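Local coordinates for cytochrome c (Pseudomonas aeruginosa, PDB 6RTE), which probably oxidises dihydro-heme d1 to heme d1, acting as the dehydrogenase NirN, a heme c protein built on an eight-bladed beta-propeller, at residues A[325-330]-A[336-341]; A[309-314]-A[344-349]; A[134-139]-A[211-216]. All coordinates share one frame; numbering follows the deposited sequence.

How the interactions relate
Interactions 1 and 2 belong to one propeller blade and touch each other, their centres about 6 Å apart. Interaction 1 is largely buried: strands 325-330 and 336-340 are joined by backbone hydrogen bonds, with side chains packed on both faces. Interaction 2 lies at the surface, where the loop entering this blade meets its outermost strand, 346-350, through one arginine and one water. Strands 336-340 and 346-350 are neighbours, so the two contacts share a sheet. Interaction 3 is separate, its centre about 38 Å from that of interaction 1. It is partly buried and apolar, and sets the segment 134-139 against a strand of an earlier blade.

Interaction 1 of 3, residues A[325-330]-A[336-341]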
ATOM      1  N   TYR A 325      17.061  13.772   2.746  1.00 41.99           N
ATOM      2  CA  TYR A 325      17.337  12.710   3.694  1.00 41.64           C
ATOM      3  C   TYR A 325      16.279  11.623   3.606  1.00 40.84           C
ATOM      4  O   TYR A 325      15.102  11.883   3.335  1.00 37.55           O
ATOM      5  CB  TYR A 325      17.415  13.240   5.128  1.00 44.86           C
ATOM      6  CG  TYR A 325      18.519  14.246   5.295  1.00 48.64           C
ATOM      7  CD1 TYR A 325      19.836  13.837   5.453  1.00 50.90           C
ATOM      8  CD2 TYR A 325      18.251  15.608   5.268  1.00 50.57           C
ATOM      9  CE1 TYR A 325      20.850  14.754   5.591  1.00 55.00           C
ATOM     10  CE2 TYR A 325      19.259  16.532   5.407  1.00 54.32           C
ATOM     11  CZ  TYR A 325      20.557  16.104   5.567  1.00 56.82           C
ATOM     12  OH  TYR A 325      21.565  17.029   5.704  1.00 60.74           O
ATOM     13  N   LEU A 326      16.734  10.402   3.840  1.00 42.71           N
ATOM     14  CA  LEU A 326      15.898   9.215   3.863  1.00 44.83           C
ATOM     15  C   LEU A 326      15.968   8.629   5.260  1.00 48.43           C
ATOM     16  O   LEU A 326      17.061   8.429   5.798  1.00 52.43           O
ATOM     17  CB  LEU A 326      16.380   8.231   2.796  1.00 45.81           C
ATOM     18  CG  LEU A 326      15.813   6.824   2.694  1.00 47.05           C
ATOM     19  CD1 LEU A 326      16.076   6.318   1.283  1.00 45.16           C
ATOM     20  CD2 LEU A 326      16.453   5.905   3.718  1.00 51.69           C
ATOM     21  N   LEU A 327      14.808   8.402   5.866  1.00 47.72           N
ATOM     22  CA  LEU A 327      14.721   7.797   7.186  1.00 52.00           C
ATOM     23  C   LEU A 327      14.220   6.369   7.019  1.00 51.98           C
ATOM     24  O   LEU A 327      13.105   6.150   6.529  1.00 53.47           O
ATOM     25  CB  LEU A 327      13.798   8.589   8.108  1.00 55.07           C
ATOM     26  CG  LEU A 327      14.251  10.009   8.456  1.00 59.59           C
ATOM     27  CD1 LEU A 327      13.971  10.976   7.308  1.00 59.05           C
ATOM     28  CD2 LEU A 327      13.581  10.479   9.733  1.00 62.89           C
ATOM     29  N   GLY A 328      15.047   5.405   7.416  1.00 52.84           N
ATOM     30  CA  GLY A 328      14.700   4.013   7.278  1.00 52.26           C
ATOM     31  C   GLY A 328      14.834   3.272   8.593  1.00 55.87           C
ATOM     32  O   GLY A 328      15.502   3.716   9.529  1.00 56.32           O
ATOM     33  N   SER A 329      14.163   2.129   8.650  1.00 57.89           N
ATOM     34  CA  SER A 329      14.275   1.209   9.772  1.00 63.32           C
ATOM     35  C   SER A 329      15.258   0.111   9.393  1.00 62.65           C
ATOM     36  O   SER A 329      15.128  -0.502   8.327  1.00 54.30           O
ATOM     37  CB  SER A 329      12.914   0.612  10.134  1.00 67.79           C
ATOM     38  OG  SER A 329      12.280   0.064   8.992  1.00 67.86           O
ATOM     39  N   SER A 330      16.242  -0.119  10.253  1.00 70.08           N
ATOM     40  CA  SER A 330      17.260  -1.131  10.009  1.00 76.27           C
ATOM     41  C   SER A 330      16.880  -2.431  10.707  1.00 83.39           C
ATOM     42  O   SER A 330      16.180  -2.433  11.725  1.00 85.05           O
ATOM     43  CB  SER A 330      18.637  -0.659  10.490  1.00 78.15           C
ATOM     44  OG  SER A 330      18.643  -0.411  11.884  1.00 81.39           O
ATOM     45  N   GLY A 336      15.938   3.690  13.887  1.00 84.67           N
ATOM     46  CA  GLY A 336      15.867   4.575  12.737  1.00 78.51           C
ATOM     47  C   GLY A 336      17.252   4.992  12.274  1.00 74.12           C
ATOM     48  O   GLY A 336      18.128   5.287  13.088  1.00 76.52           O
ATOM     49  N   GLU A 337      17.433   5.010  10.954  1.00 68.03           N
ATOM     50  CA  GLU A 337      18.698   5.377  10.326  1.00 66.21           C
ATOM     51  C   GLU A 337      18.449   6.516   9.352  1.00 59.45           C
ATOM     52  O   GLU A 337      17.606   6.392   8.451  1.00 57.85           O
ATOM     53  CB  GLU A 337      19.320   4.182   9.600  1.00 67.82           C
ATOM     54  CG  GLU A 337      19.656   3.001  10.499  1.00 73.67           C
ATOM     55  CD  GLU A 337      20.870   3.258  11.379  1.00 80.66           C
ATOM     56  OE1 GLU A 337      21.765   4.020  10.957  1.00 82.31           O
ATOM     57  OE2 GLU A 337      20.930   2.700  12.496  1.00 84.82           O
ATOM     58  N   VAL A 338      19.175   7.617   9.525  1.00 57.56           N
ATOM     59  CA  VAL A 338      19.072   8.774   8.639  1.00 51.93           C
ATOM     60  C   VAL A 338      20.221   8.720   7.644  1.00 52.88           C
ATOM     61  O   VAL A 338      21.392   8.812   8.028  1.00 53.75           O
ATOM     62  CB  VAL A 338      19.087  10.095   9.423  1.00 51.81           C
ATOM     63  CG1 VAL A 338      18.918  11.277   8.469  1.00 49.55           C
ATOM     64  CG2 VAL A 338      17.991  10.105  10.473  1.00 52.13           C
ATOM     65  N   ILE A 339      19.884   8.582   6.367  1.00 51.80           N
ATOM     66  CA  ILE A 339      20.854   8.546   5.280  1.00 55.07           C
ATOM     67  C   ILE A 339      20.659   9.782   4.418  1.00 55.18           C
ATOM     68  O   ILE A 339      19.523  10.209   4.182  1.00 51.23           O
ATOM     69  CB  ILE A 339      20.702   7.264   4.432  1.00 57.99           C
ATOM     70  CG1 ILE A 339      21.207   6.051   5.217  1.00 65.05           C
ATOM     71  CG2 ILE A 339      21.434   7.418   3.098  1.00 57.22           C
ATOM     72  CD1 ILE A 339      21.007   4.729   4.499  1.00 67.05           C
ATOM     73  N   GLU A 340      21.761  10.353   3.949  1.00 59.44           N
ATOM     74  CA  GLU A 340      21.711  11.397   2.934  1.00 63.26           C
ATOM     75  C   GLU A 340      21.679  10.733   1.561  1.00 60.92           C
ATOM     76  O   GLU A 340      22.455   9.807   1.299  1.00 61.44           O
ATOM     77  CB  GLU A 340      22.905  12.337   3.049  1.00 69.16           C
ATOM     78  CG  GLU A 340      22.807  13.534   2.130  1.00 72.95           C
ATOM     79  CD  GLU A 340      23.831  14.599   2.443  1.00 80.73           C
ATOM     80  OE1 GLU A 340      24.703  14.358   3.305  1.00 85.07           O
ATOM     81  OE2 GLU A 340      23.758  15.681   1.825  1.00 82.62           O
ATOM     82  N   LEU A 341      20.780  11.204   0.692  1.00 59.75           N
ATOM     83  CA  LEU A 341      20.515  10.488  -0.555  1.00 59.45           C
ATOM     84  C   LEU A 341      21.673  10.619  -1.540  1.00 63.92           C
ATOM     85  O   LEU A 341      22.125   9.620  -2.111  1.00 64.98           O
ATOM     86  CB  LEU A 341      19.214  10.991  -1.185  1.00 57.28           C
ATOM     87  CG  LEU A 341      17.992  10.097  -0.979  1.00 54.67           C
ATOM     88  CD1 LEU A 341      16.803  10.633  -1.757  1.00 54.20           C
ATOM     89  CD2 LEU A 341      18.270   8.657  -1.392  1.00 52.52           C
TER
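The Y325 ring and the E340 side chain cross at an angle, the ring and carboxylate planes 39° apart. E340 CB lies 4.1 Å from Y325 CE1, so the contact is made by the aliphatic base of the glutamate. The carbonyl I339 O sits at the ring edge, near its plane. V338 CG1 comes in obliquely, 4.1 Å from Y325 CD1. W390 adds an edge-to-face ring contact.

These residues belong to an antiparallel beta hairpin, the two middle strands of a propeller blade. Y325 pairs with E340 and L327 with V338, both as non-hydrogen-bonded pairs, and their side chains share one face of the sheet. CG of Y325 lies anti to the carbonyl carbon (chi1 -61°), which swings the ring over toward E340. The E340 chain runs extended, and its OE2 forms a salt bridge with R324. On the same face V338 CG2 packs against L327 CG at 4.3 Å.

The other face carries L326, I339 and E337. L326 CD1 reaches L341 CD2 at 4.2 Å, the two side chains crossing at about a right angle. L314 covers both L326 and I339 there. Near the turn of the hairpin, E337 CG touches S330 CB at 3.8 Å. The E337 chain is bent at chi2, and its OE1 is hydrogen-bonded to S349 OG.

Four backbone hydrogen bonds join the strands. L326 and I339 exchange two nearly straight ones. G328 and E337 exchange the other two. CA-H...O contacts lie between them, such as V338 CA to L326 O. The shortest of the four, from E337 N to G328 O, is 2.7 Å and also the least straight, with an N-H...O angle of 158°.

Interaction 2 of 3, residues A[309-314]-A[344-349]; sequences AVADYL and GARVAS
R346 reaches across from the outermost strand of a propeller blade and brings one face of its guanidinium against the methyl of A311. A311 lies in the loop that leaves strand 306-309, the last strand of one blade, and enters strand 314-315 of the next. The contact therefore bridges a blade-to-blade connection and the outer edge of the blade that follows it. It is a surface contact, and only a small area is buried.

The R346 side chain starts with CB directed at the loop. CG is anti to the backbone N (chi1 176°) and CD continues the extended run, so the chain spans the gap between strand and loop. At chi3 (46°) it bends, and this turns the flat end group toward A311. The touching is then done by the guanidinium. CZ lies 3.9 Å from A311 CB, and NH2 comes to 3.8 Å from the same methyl. NH1 is almost as near. A311 CB thus sits over one face of the group, 3.5 Å above its plane and displaced toward the rim. A weak, long ion pair also links NH2 to E337 OE1. That oxygen is hydrogen-bonded to S349 OG, so the ion pair is a secondary one.

Beyond R346 the strand has a classic beta bulge, in which V347 and A348 both face V338 of the neighbouring strand. Before R346, the chain passes through G344. This residue lies in the turn from strand 336-340, and its carbonyl is directed at the loop.

There the bridge is made by water. G344 O and A309 O are 4.3 Å apart. One water donates to A309 O at 3.0 Å. It also lies toward G344 O, but that 2.5 Å distance is too short to be taken at face value.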
ATOM      1  N   ALA A 309      25.385   1.807  -0.908  1.00 53.08           N
ATOM      2  CA  ALA A 309      25.618   0.801   0.118  1.00 52.56           C
ATOM      3  C   ALA A 309      24.992   1.245   1.435  1.00 50.03           C
ATOM      4  O   ALA A 309      25.027   2.426   1.789  1.00 50.63           O
ATOM      5  CB  ALA A 309      27.110   0.561   0.297  1.00 55.40           C
ATOM      6  N   VAL A 310      24.376   0.299   2.142  1.00 48.63           N
ATOM      7  CA  VAL A 310      23.883   0.539   3.492  1.00 48.68           C
ATOM      8  C   VAL A 310      24.523  -0.479   4.431  1.00 50.83           C
ATOM      9  O   VAL A 310      24.836  -1.606   4.038  1.00 51.34           O
ATOM     10  CB  VAL A 310      22.347   0.472   3.586  1.00 47.64           C
ATOM     11  CG1 VAL A 310      21.725   1.609   2.802  1.00 44.13           C
ATOM     12  CG2 VAL A 310      21.831  -0.871   3.091  1.00 49.29           C
ATOM     13  N   ALA A 311      24.720  -0.065   5.683  1.00 52.83           N
ATOM     14  CA  ALA A 311      25.390  -0.931   6.651  1.00 55.84           C
ATOM     15  C   ALA A 311      24.493  -2.088   7.066  1.00 56.36           C
ATOM     16  O   ALA A 311      24.971  -3.206   7.269  1.00 59.50           O
ATOM     17  CB  ALA A 311      25.820  -0.118   7.870  1.00 58.21           C
ATOM     18  N   ASP A 312      23.193  -1.844   7.191  1.00 54.32           N
ATOM     19  CA  ASP A 312      22.239  -2.884   7.536  1.00 55.57           C
ATOM     20  C   ASP A 312      21.079  -2.847   6.555  1.00 51.92           C
ATOM     21  O   ASP A 312      20.845  -1.839   5.883  1.00 50.77           O
ATOM     22  CB  ASP A 312      21.723  -2.717   8.970  1.00 59.57           C
ATOM     23  CG  ASP A 312      21.108  -3.987   9.515  1.00 64.67           C
ATOM     24  OD1 ASP A 312      21.816  -5.016   9.568  1.00 68.37           O
ATOM     25  OD2 ASP A 312      19.922  -3.956   9.893  1.00 66.00           O
ATOM     26  N   TYR A 313      20.353  -3.963   6.469  1.00 51.56           N
ATOM     27  CA  TYR A 313      19.143  -3.999   5.659  1.00 48.25           C
ATOM     28  C   TYR A 313      18.236  -2.847   6.059  1.00 48.39           C
ATOM     29  O   TYR A 313      18.020  -2.589   7.247  1.00 49.70           O
ATOM     30  CB  TYR A 313      18.404  -5.324   5.819  1.00 49.03           C
ATOM     31  CG  TYR A 313      19.237  -6.526   5.450  1.00 50.55           C
ATOM     32  CD1 TYR A 313      19.551  -6.798   4.129  1.00 48.98           C
ATOM     33  CD2 TYR A 313      19.713  -7.388   6.430  1.00 53.45           C
ATOM     34  CE1 TYR A 313      20.317  -7.891   3.786  1.00 50.47           C
ATOM     35  CE2 TYR A 313      20.481  -8.491   6.098  1.00 55.12           C
ATOM     36  CZ  TYR A 313      20.781  -8.737   4.776  1.00 53.75           C
ATOM     37  OH  TYR A 313      21.542  -9.829   4.437  1.00 55.12           O
ATOM     38  N   LEU A 314      17.707  -2.156   5.060  1.00 45.78           N
ATOM     39  CA  LEU A 314      16.980  -0.914   5.277  1.00 48.67           C
ATOM     40  C   LEU A 314      15.758  -0.924   4.382  1.00 47.04           C
ATOM     41  O   LEU A 314      15.887  -1.054   3.162  1.00 43.28           O
ATOM     42  CB  LEU A 314      17.891   0.287   4.983  1.00 53.71           C
ATOM     43  CG  LEU A 314      17.533   1.637   5.595  1.00 59.86           C
ATOM     44  CD1 LEU A 314      18.741   2.544   5.713  1.00 63.88           C
ATOM     45  CD2 LEU A 314      16.516   2.295   4.730  1.00 59.43           C
ATOM     46  N   GLY A 344      24.774   8.983   0.062  1.00 80.56           N
ATOM     47  CA  GLY A 344      24.470   7.748   0.755  1.00 76.24           C
ATOM     48  C   GLY A 344      25.042   7.649   2.150  1.00 70.42           C
ATOM     49  O   GLY A 344      24.954   6.581   2.767  1.00 76.55           O
ATOM     50  N   ALA A 345      25.612   8.732   2.673  1.00 61.83           N
ATOM     51  CA  ALA A 345      26.260   8.684   3.976  1.00 57.39           C
ATOM     52  C   ALA A 345      25.234   8.602   5.102  1.00 62.71           C
ATOM     53  O   ALA A 345      24.190   9.259   5.068  1.00 55.62           O
ATOM     54  CB  ALA A 345      27.151   9.913   4.168  1.00 58.97           C
ATOM     55  N   ARG A 346      25.541   7.784   6.107  1.00 70.15           N
ATOM     56  CA  ARG A 346      24.700   7.653   7.292  1.00 76.57           C
ATOM     57  C   ARG A 346      25.005   8.820   8.228  1.00 74.02           C
ATOM     58  O   ARG A 346      26.083   8.879   8.828  1.00 79.34           O
ATOM     59  CB  ARG A 346      24.949   6.305   7.963  1.00 82.66           C
ATOM     60  CG  ARG A 346      24.205   6.092   9.276  1.00 87.59           C
ATOM     61  CD  ARG A 346      24.355   4.656   9.790  1.00 91.71           C
ATOM     62  NE  ARG A 346      25.733   4.168   9.736  1.00 95.05           N
ATOM     63  CZ  ARG A 346      26.137   2.995  10.222  1.00 96.83           C
ATOM     64  NH1 ARG A 346      27.412   2.635  10.123  1.00 98.41           N
ATOM     65  NH2 ARG A 346      25.270   2.180  10.809  1.00 97.12           N
ATOM     66  N   VAL A 347      24.059   9.752   8.351  1.00 67.95           N
ATOM     67  CA  VAL A 347      24.303  10.987   9.085  1.00 66.82           C
ATOM     68  C   VAL A 347      23.817  10.938  10.533  1.00 66.30           C
ATOM     69  O   VAL A 347      24.304  11.724  11.360  1.00 67.43           O
ATOM     70  CB  VAL A 347      23.665  12.195   8.365  1.00 67.22           C
ATOM     71  CG1 VAL A 347      24.232  12.338   6.962  1.00 67.70           C
ATOM     72  CG2 VAL A 347      22.151  12.060   8.322  1.00 64.76           C
ATOM     73  N   ALA A 348      22.878  10.054  10.863  1.00 65.16           N
ATOM     74  CA  ALA A 348      22.406   9.996  12.238  1.00 66.73           C
ATOM     75  C   ALA A 348      21.603   8.725  12.455  1.00 67.38           C
ATOM     76  O   ALA A 348      20.956   8.215  11.536  1.00 63.92           O
ATOM     77  CB  ALA A 348      21.553  11.223  12.586  1.00 66.22           C
ATOM     78  N   SER A 349      21.661   8.223  13.686  1.00 72.58           N
ATOM     79  CA  SER A 349      20.885   7.069  14.114  1.00 76.47           C
ATOM     80  C   SER A 349      19.924   7.485  15.215  1.00 84.37           C
ATOM     81  O   SER A 349      20.290   8.260  16.113  1.00 84.42           O
ATOM     82  CB  SER A 349      21.792   5.938  14.612  1.00 79.63           C
ATOM     83  OG  SER A 349      22.444   5.297  13.531  1.00 78.55           O
TER
HETATM   84  O   HOH W   1      24.037   4.465   3.771  1.00 47.23           O

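Interaction 3 of 3, residues A[134-139]-A[211-216]; sequences ATLPSR and KVVAEV
L136 meets K211 and V213, and the contact between the two segments is apolar. The L136 side chain forks, and each methyl takes a different partner. CD2 lies 3.9 Å from K211 CD, so the leucine touches the aliphatic part of the lysine. The two side chains cross obliquely. K211 runs extended as far as CE and turns only at chi4 (-56°), which leads NZ off from the line of the methylenes. CD1 is 4.4 Å from V213 CG2, a looser contact with a buried valine. CB of L136 points toward the strand, and with CG anti to the carbonyl carbon (chi1 -65°) the fork of methyls reaches both partners.

Polar bonds lie at the margins and involve residues next to those in contact. P137 O accepts a hydrogen bond from N209 ND2, just ahead of strand 211-217 in the chain. V212 O is hydrogen-bonded to H131 ND1, which ties the strand to the loop that leads into 134-139.

Strand 211-217 is the last strand of its propeller blade and pairs antiparallel with strand 201-206. The pairing includes a classic beta bulge, in which V213 and A214 both face L204. Segment 134-139 follows helix 120-126 and precedes strand 150-154. It packs by L136 against this outer strand, while V216, farther along the strand, touches I123 and S126 of the helix.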
ATOM      1  N   ALA A 134      -6.162   7.028 -25.848  1.00 26.84           N
ATOM      2  CA  ALA A 134      -6.267   7.706 -27.142  1.00 28.99           C
ATOM      3  C   ALA A 134      -7.702   7.756 -27.645  1.00 29.08           C
ATOM      4  O   ALA A 134      -8.052   8.650 -28.430  1.00 28.41           O
ATOM      5  CB  ALA A 134      -5.378   7.011 -28.176  1.00 29.97           C
ATOM      6  N   THR A 135      -8.547   6.813 -27.222  1.00 30.36           N
ATOM      7  CA  THR A 135      -9.922   6.743 -27.698  1.00 33.82           C
ATOM      8  C   THR A 135     -10.916   7.446 -26.782  1.00 33.48           C
ATOM      9  O   THR A 135     -12.107   7.456 -27.088  1.00 34.09           O
ATOM     10  CB  THR A 135     -10.372   5.282 -27.865  1.00 36.39           C
ATOM     11  OG1 THR A 135     -10.471   4.664 -26.572  1.00 36.12           O
ATOM     12  CG2 THR A 135      -9.391   4.497 -28.738  1.00 36.85           C
ATOM     13  N   LEU A 136     -10.462   8.021 -25.671  1.00 32.55           N
ATOM     14  CA  LEU A 136     -11.403   8.590 -24.725  1.00 33.68           C
ATOM     15  C   LEU A 136     -11.305  10.109 -24.702  1.00 35.71           C
ATOM     16  O   LEU A 136     -10.197  10.657 -24.747  1.00 36.36           O
ATOM     17  CB  LEU A 136     -11.145   8.063 -23.309  1.00 31.56           C
ATOM     18  CG  LEU A 136     -11.363   6.569 -23.050  1.00 31.10           C
ATOM     19  CD1 LEU A 136     -10.829   6.210 -21.683  1.00 29.54           C
ATOM     20  CD2 LEU A 136     -12.836   6.194 -23.161  1.00 33.19           C
ATOM     21  N   PRO A 137     -12.431  10.809 -24.585  1.00 36.82           N
ATOM     22  CA  PRO A 137     -12.366  12.265 -24.394  1.00 37.09           C
ATOM     23  C   PRO A 137     -11.691  12.601 -23.073  1.00 34.97           C
ATOM     24  O   PRO A 137     -11.522  11.746 -22.191  1.00 33.01           O
ATOM     25  CB  PRO A 137     -13.838  12.705 -24.430  1.00 39.72           C
ATOM     26  CG  PRO A 137     -14.643  11.483 -24.168  1.00 40.38           C
ATOM     27  CD  PRO A 137     -13.801  10.274 -24.466  1.00 38.33           C
ATOM     28  N   SER A 138     -11.251  13.851 -22.954  1.00 35.93           N
ATOM     29  CA  SER A 138     -10.440  14.275 -21.813  1.00 39.24           C
ATOM     30  C   SER A 138     -11.209  15.203 -20.874  1.00 39.74           C
ATOM     31  O   SER A 138     -10.619  16.039 -20.187  1.00 42.19           O
ATOM     32  CB  SER A 138      -9.149  14.932 -22.298  1.00 43.83           C
ATOM     33  OG  SER A 138      -8.231  13.942 -22.757  1.00 47.11           O
ATOM     34  N   ARG A 139     -12.506  15.037 -20.815  1.00 38.93           N
ATOM     35  CA  ARG A 139     -13.388  15.854 -20.008  1.00 40.63           C
ATOM     36  C   ARG A 139     -14.014  15.004 -18.908  1.00 39.43           C
ATOM     37  O   ARG A 139     -14.437  13.882 -19.179  1.00 40.13           O
ATOM     38  CB  ARG A 139     -14.486  16.446 -20.905  1.00 44.15           C
ATOM     39  CG  ARG A 139     -15.727  16.923 -20.199  1.00 47.49           C
ATOM     40  CD  ARG A 139     -16.793  17.358 -21.201  1.00 49.72           C
ATOM     41  NE  ARG A 139     -17.751  18.254 -20.562  1.00 50.40           N
ATOM     42  CZ  ARG A 139     -17.754  19.580 -20.694  1.00 50.40           C
ATOM     43  NH1 ARG A 139     -16.870  20.193 -21.472  1.00 51.75           N
ATOM     44  NH2 ARG A 139     -18.662  20.293 -20.046  1.00 49.13           N
ATOM     45  N   LYS A 211     -13.552   4.643 -16.266  1.00 28.21           N
ATOM     46  CA  LYS A 211     -13.309   3.437 -17.049  1.00 28.11           C
ATOM     47  C   LYS A 211     -11.932   2.874 -16.758  1.00 25.59           C
ATOM     48  O   LYS A 211     -10.972   3.627 -16.551  1.00 22.99           O
ATOM     49  CB  LYS A 211     -13.422   3.728 -18.553  1.00 28.99           C
ATOM     50  CG  LYS A 211     -14.861   3.862 -19.049  1.00 33.17           C
ATOM     51  CD  LYS A 211     -14.892   4.324 -20.490  1.00 39.25           C
ATOM     52  CE  LYS A 211     -16.329   4.467 -20.983  1.00 48.02           C
ATOM     53  NZ  LYS A 211     -17.061   3.186 -20.812  1.00 53.99           N
ATOM     54  N   VAL A 212     -11.840   1.541 -16.736  1.00 26.71           N
ATOM     55  CA  VAL A 212     -10.552   0.874 -16.761  1.00 26.90           C
ATOM     56  C   VAL A 212      -9.915   1.099 -18.126  1.00 25.97           C
ATOM     57  O   VAL A 212     -10.521   0.807 -19.162  1.00 27.75           O
ATOM     58  CB  VAL A 212     -10.708  -0.630 -16.464  1.00 28.05           C
ATOM     59  CG1 VAL A 212      -9.382  -1.337 -16.590  1.00 27.20           C
ATOM     60  CG2 VAL A 212     -11.307  -0.859 -15.076  1.00 28.58           C
ATOM     61  N   VAL A 213      -8.690   1.616 -18.125  1.00 23.88           N
ATOM     62  CA  VAL A 213      -7.949   1.881 -19.360  1.00 25.16           C
ATOM     63  C   VAL A 213      -7.142   0.657 -19.780  1.00 24.40           C
ATOM     64  O   VAL A 213      -7.183   0.230 -20.941  1.00 24.20           O
ATOM     65  CB  VAL A 213      -7.022   3.100 -19.152  1.00 24.12           C
ATOM     66  CG1 VAL A 213      -6.036   3.245 -20.319  1.00 24.16           C
ATOM     67  CG2 VAL A 213      -7.850   4.372 -18.961  1.00 25.23           C
ATOM     68  N   ALA A 214      -6.383   0.099 -18.845  1.00 24.63           N
ATOM     69  CA  ALA A 214      -5.510  -1.020 -19.146  1.00 23.83           C
ATOM     70  C   ALA A 214      -5.223  -1.790 -17.866  1.00 23.11           C
ATOM     71  O   ALA A 214      -5.377  -1.269 -16.755  1.00 22.76           O
ATOM     72  CB  ALA A 214      -4.199  -0.543 -19.785  1.00 22.90           C
ATOM     73  N   GLU A 215      -4.789  -3.037 -18.044  1.00 23.57           N
ATOM     74  CA  GLU A 215      -4.280  -3.846 -16.955  1.00 24.19           C
ATOM     75  C   GLU A 215      -3.145  -4.712 -17.484  1.00 23.28           C
ATOM     76  O   GLU A 215      -3.122  -5.095 -18.658  1.00 22.61           O
ATOM     77  CB  GLU A 215      -5.348  -4.757 -16.337  1.00 27.50           C
ATOM     78  CG  GLU A 215      -6.582  -4.025 -15.807  1.00 29.73           C
ATOM     79  CD  GLU A 215      -7.483  -4.961 -15.014  1.00 30.79           C
ATOM     80  OE1 GLU A 215      -8.286  -5.685 -15.648  1.00 31.41           O
ATOM     81  OE2 GLU A 215      -7.358  -4.994 -13.764  1.00 30.45           O
ATOM     82  N   VAL A 216      -2.207  -5.028 -16.600  1.00 22.67           N
ATOM     83  CA  VAL A 216      -1.083  -5.884 -16.941  1.00 21.90           C
ATOM     84  C   VAL A 216      -0.702  -6.620 -15.665  1.00 22.12           C
ATOM     85  O   VAL A 216      -0.929  -6.133 -14.555  1.00 21.08           O
ATOM     86  CB  VAL A 216       0.087  -5.075 -17.555  1.00 20.87           C
ATOM     87  CG1 VAL A 216       0.860  -4.271 -16.509  1.00 20.62           C
ATOM     88  CG2 VAL A 216       1.031  -5.979 -18.352  1.00 19.88           C
TER